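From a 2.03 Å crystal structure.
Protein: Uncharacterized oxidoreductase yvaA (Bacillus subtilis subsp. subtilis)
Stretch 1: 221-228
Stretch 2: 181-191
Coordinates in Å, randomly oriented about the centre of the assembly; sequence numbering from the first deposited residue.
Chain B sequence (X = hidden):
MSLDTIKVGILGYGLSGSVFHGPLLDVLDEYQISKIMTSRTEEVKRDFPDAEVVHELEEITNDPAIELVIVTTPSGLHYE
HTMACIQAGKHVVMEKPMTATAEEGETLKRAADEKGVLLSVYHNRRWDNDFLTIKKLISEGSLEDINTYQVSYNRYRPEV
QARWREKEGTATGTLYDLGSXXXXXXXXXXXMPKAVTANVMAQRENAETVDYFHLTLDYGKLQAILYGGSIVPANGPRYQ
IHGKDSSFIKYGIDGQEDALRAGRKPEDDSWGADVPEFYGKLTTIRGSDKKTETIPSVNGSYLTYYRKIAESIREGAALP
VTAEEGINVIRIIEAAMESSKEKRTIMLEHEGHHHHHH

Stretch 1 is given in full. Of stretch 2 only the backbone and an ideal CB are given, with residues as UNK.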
# COMPACT_ATOMS: atom_id res chain seq x y z
N LYS B 221 -11.50 5.58 -11.87
CA LYS B 221 -12.05 4.70 -10.86
C LYS B 221 -10.95 3.71 -10.40
O LYS B 221 -10.82 3.45 -9.19
CB LYS B 221 -13.25 3.96 -11.42
CG LYS B 221 -13.89 3.03 -10.40
CD LYS B 221 -15.04 2.24 -11.03
CE LYS B 221 -15.35 1.02 -10.17
NZ LYS B 221 -16.46 0.21 -10.73
N LEU B 222 -10.19 3.20 -11.36
CA LEU B 222 -9.05 2.31 -11.10
C LEU B 222 -7.83 3.09 -10.59
O LEU B 222 -7.41 4.11 -11.19
CB LEU B 222 -8.66 1.54 -12.37
CG LEU B 222 -7.34 0.74 -12.41
CD1 LEU B 222 -7.32 -0.31 -11.28
CD2 LEU B 222 -7.09 0.05 -13.79
N GLN B 223 -7.27 2.62 -9.47
CA GLN B 223 -6.04 3.23 -8.91
C GLN B 223 -4.98 2.15 -8.85
O GLN B 223 -5.24 1.06 -8.31
CB GLN B 223 -6.28 3.85 -7.52
CG GLN B 223 -7.28 4.99 -7.53
CD GLN B 223 -6.70 6.24 -8.20
OE1 GLN B 223 -5.59 6.65 -7.91
NE2 GLN B 223 -7.46 6.81 -9.13
N ALA B 224 -3.84 2.42 -9.46
CA ALA B 224 -2.74 1.45 -9.51
C ALA B 224 -1.68 2.04 -8.63
O ALA B 224 -1.31 3.22 -8.81
CB ALA B 224 -2.23 1.26 -10.96
N ILE B 225 -1.21 1.25 -7.65
CA ILE B 225 -0.28 1.79 -6.65
C ILE B 225 0.96 0.91 -6.72
O ILE B 225 0.84 -0.30 -6.53
CB ILE B 225 -0.85 1.70 -5.19
CG1 ILE B 225 -2.23 2.37 -5.01
CG2 ILE B 225 0.23 2.14 -4.14
CD1 ILE B 225 -2.34 3.79 -5.38
N LEU B 226 2.13 1.50 -6.98
CA LEU B 226 3.35 0.70 -7.18
C LEU B 226 4.42 1.25 -6.29
O LEU B 226 4.71 2.47 -6.33
CB LEU B 226 3.84 0.75 -8.63
CG LEU B 226 2.81 0.41 -9.70
CD1 LEU B 226 3.32 0.89 -11.08
CD2 LEU B 226 2.54 -1.08 -9.71
N TYR B 227 4.97 0.39 -5.43
CA TYR B 227 5.86 0.88 -4.39
C TYR B 227 6.90 -0.14 -4.03
O TYR B 227 6.74 -1.35 -4.29
CB TYR B 227 5.05 1.35 -3.17
CG TYR B 227 4.34 0.26 -2.41
CD1 TYR B 227 4.98 -0.39 -1.34
CD2 TYR B 227 3.02 -0.13 -2.76
CE1 TYR B 227 4.34 -1.37 -0.63
CE2 TYR B 227 2.36 -1.15 -2.04
CZ TYR B 227 3.03 -1.75 -0.97
OH TYR B 227 2.43 -2.75 -0.23
N GLY B 228 7.96 0.35 -3.41
CA GLY B 228 9.13 -0.47 -3.15
C GLY B 228 10.02 0.26 -2.17
O GLY B 228 10.27 1.47 -2.33
N UNK B 181 9.96 -2.92 -13.94
CA UNK B 181 9.27 -4.20 -14.12
C UNK B 181 7.77 -4.16 -13.79
O UNK B 181 6.95 -4.78 -14.49
CB UNK B 181 9.94 -5.26 -13.25
N UNK B 182 7.40 -3.51 -12.69
CA UNK B 182 6.00 -3.56 -12.24
C UNK B 182 5.16 -2.47 -12.90
O UNK B 182 3.95 -2.61 -13.05
CB UNK B 182 5.93 -3.42 -10.72
N UNK B 183 5.84 -1.41 -13.36
CA UNK B 183 5.25 -0.41 -14.23
C UNK B 183 4.87 -1.05 -15.58
O UNK B 183 3.77 -0.84 -16.09
CB UNK B 183 6.22 0.76 -14.43
N UNK B 184 5.77 -1.84 -16.14
CA UNK B 184 5.53 -2.47 -17.45
C UNK B 184 4.31 -3.37 -17.36
O UNK B 184 3.43 -3.39 -18.27
CB UNK B 184 6.75 -3.27 -17.91
N UNK B 185 4.23 -4.11 -16.25
CA UNK B 185 3.12 -5.04 -16.04
C UNK B 185 1.81 -4.26 -16.00
O UNK B 185 0.82 -4.65 -16.63
CB UNK B 185 3.31 -5.84 -14.75
N UNK B 186 1.84 -3.14 -15.28
CA UNK B 186 0.66 -2.29 -15.12
C UNK B 186 0.22 -1.70 -16.45
O UNK B 186 -1.00 -1.67 -16.75
CB UNK B 186 0.94 -1.17 -14.12
N UNK B 187 1.18 -1.19 -17.22
CA UNK B 187 0.89 -0.63 -18.56
C UNK B 187 0.35 -1.75 -19.45
O UNK B 187 -0.60 -1.54 -20.19
CB UNK B 187 2.14 -0.00 -19.18
N UNK B 188 0.91 -2.94 -19.31
CA UNK B 188 0.50 -4.08 -20.11
C UNK B 188 -0.95 -4.38 -19.86
O UNK B 188 -1.71 -4.66 -20.79
CB UNK B 188 1.36 -5.31 -19.81
N UNK B 189 -1.34 -4.35 -18.59
CA UNK B 189 -2.72 -4.69 -18.23
C UNK B 189 -3.74 -3.61 -18.56
O UNK B 189 -4.81 -3.94 -18.98
CB UNK B 189 -2.79 -5.00 -16.73
N UNK B 190 -3.42 -2.33 -18.38
CA UNK B 190 -4.47 -1.32 -18.39
C UNK B 190 -4.19 -0.12 -19.29
O UNK B 190 -4.98 0.83 -19.28
CB UNK B 190 -4.70 -0.83 -16.96
N UNK B 191 -3.10 -0.13 -20.04
CA UNK B 191 -2.75 1.02 -20.90
C UNK B 191 -2.19 2.17 -20.09
O UNK B 191 -1.81 2.00 -18.93
CB UNK B 191 -3.97 1.50 -21.69

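Strand 222-228 runs nearly antiparallel to helix 181-190, at 168°, with a closest axis approach of 9.3 Å. L222, A224 and L226 turn their side chains toward the helix, so stretch 1 offers an apolar surface with no side-chain charge.

Position 181 is out of reach of the strand, and stretch 1 sets no preference. It is H181, which makes no contact.

Position 182 points toward the strand. Its ideal CB lies 4.2 Å from L226 CD2. An apolar side chain fits, such as valine, isoleucine, leucine or methionine. The residue is I182. Its CD1 packs 3.8 Å from L226 CB and comes within 4.2 Å of Y227 N.

Position 183 points sideways, yet its ideal CB is 4.4 Å from L226 CD1. An apolar chain could reach the edge of that leucine. I183 is found, and its CG1 lies 3.7 Å from L226 CD1.

Position 184 is out of reach, so the strand leaves it open. D184 is hydrogen-bonded elsewhere in the structure. Position 185 points sideways, with nothing of stretch 1 within 5.5 Å of its ideal CB. Q185 likewise bonds elsewhere.

Position 186 points toward the strand, and the 186 CA is 7.6 Å from A224 CA. The ideal CB is 4.4 Å from L226 CD1 and 5.1 Å from A224 CB. A small or medium side chain suits this close approach: alanine, valine, serine or threonine. A hydroxyl would find no side-chain polar partner on the strand, but the helix backbone can supply one. T186 does this: OG1 donates to I182 O at 2.7 Å. The same OG1 lies 3.4 Å from L226 CD2, a contact without a hydrogen bond. The methyl CG2 packs 3.8 Å from A224 CB.

Positions 187, 188 and 189 are out of reach, and many residues would serve. They are L187, H188 and L189, none touching stretch 1.

Position 190 points toward the strand again. The CA atoms of 190 and L222 are 9.3 Å apart. The ideal CB is 4.1 Å from L222 CD2. A large apolar or aromatic side chain could use the space, including leucine, methionine or phenylalanine. F190 lays one ring face against L222. L222 CD2 is 3.7 Å from the centroid of the F190 ring, 17° off the normal, a CH-pi contact.

Position 191 leaves the helix with phi 76°, which favours glycine. It is G191, whose N donates to L187 O at 2.9 Å.

Stretch 2, residues 181-191: HIIDQTLHLFG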
# COMPACT_ATOMS: atom_id res chain seq x y z
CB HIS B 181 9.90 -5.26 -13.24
CG HIS B 181 11.26 -5.69 -13.68
ND1 HIS B 181 11.50 -6.31 -14.89
CD2 HIS B 181 12.46 -5.64 -13.04
CE1 HIS B 181 12.79 -6.61 -14.97
NE2 HIS B 181 13.39 -6.19 -13.87
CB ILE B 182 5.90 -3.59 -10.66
CG1 ILE B 182 6.58 -2.37 -10.02
CG2 ILE B 182 6.57 -4.88 -10.12
CD1 ILE B 182 6.23 -2.24 -8.47
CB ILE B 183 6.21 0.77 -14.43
CG1 ILE B 183 6.28 1.63 -13.17
CG2 ILE B 183 5.79 1.66 -15.65
CD1 ILE B 183 7.45 2.68 -13.20
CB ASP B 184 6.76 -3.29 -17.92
CG ASP B 184 6.50 -4.05 -19.24
OD1 ASP B 184 6.43 -3.39 -20.30
OD2 ASP B 184 6.36 -5.31 -19.23
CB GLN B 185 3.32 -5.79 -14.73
CG GLN B 185 4.39 -6.86 -14.83
CD GLN B 185 4.56 -7.69 -13.55
OE1 GLN B 185 4.16 -7.28 -12.47
NE2 GLN B 185 5.14 -8.86 -13.68
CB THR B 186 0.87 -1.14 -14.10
OG1 THR B 186 1.45 -1.67 -12.89
CG2 THR B 186 -0.43 -0.47 -13.78
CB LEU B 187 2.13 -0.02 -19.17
CG LEU B 187 2.68 1.20 -18.41
CD1 LEU B 187 3.82 1.78 -19.19
CD2 LEU B 187 1.64 2.23 -18.10
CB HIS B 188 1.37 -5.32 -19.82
CG HIS B 188 1.11 -6.47 -20.75
ND1 HIS B 188 1.28 -6.38 -22.12
CD2 HIS B 188 0.70 -7.73 -20.50
CE1 HIS B 188 1.01 -7.56 -22.67
NE2 HIS B 188 0.65 -8.39 -21.71
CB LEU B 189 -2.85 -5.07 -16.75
CG LEU B 189 -2.25 -6.34 -16.15
CD1 LEU B 189 -2.59 -6.34 -14.68
CD2 LEU B 189 -2.77 -7.61 -16.83
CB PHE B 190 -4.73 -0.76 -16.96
CG PHE B 190 -4.83 -1.79 -15.88
CD1 PHE B 190 -5.92 -2.68 -15.83
CD2 PHE B 190 -3.85 -1.86 -14.88
CE1 PHE B 190 -6.02 -3.64 -14.77
CE2 PHE B 190 -3.95 -2.83 -13.83
CZ PHE B 190 -5.03 -3.69 -13.77
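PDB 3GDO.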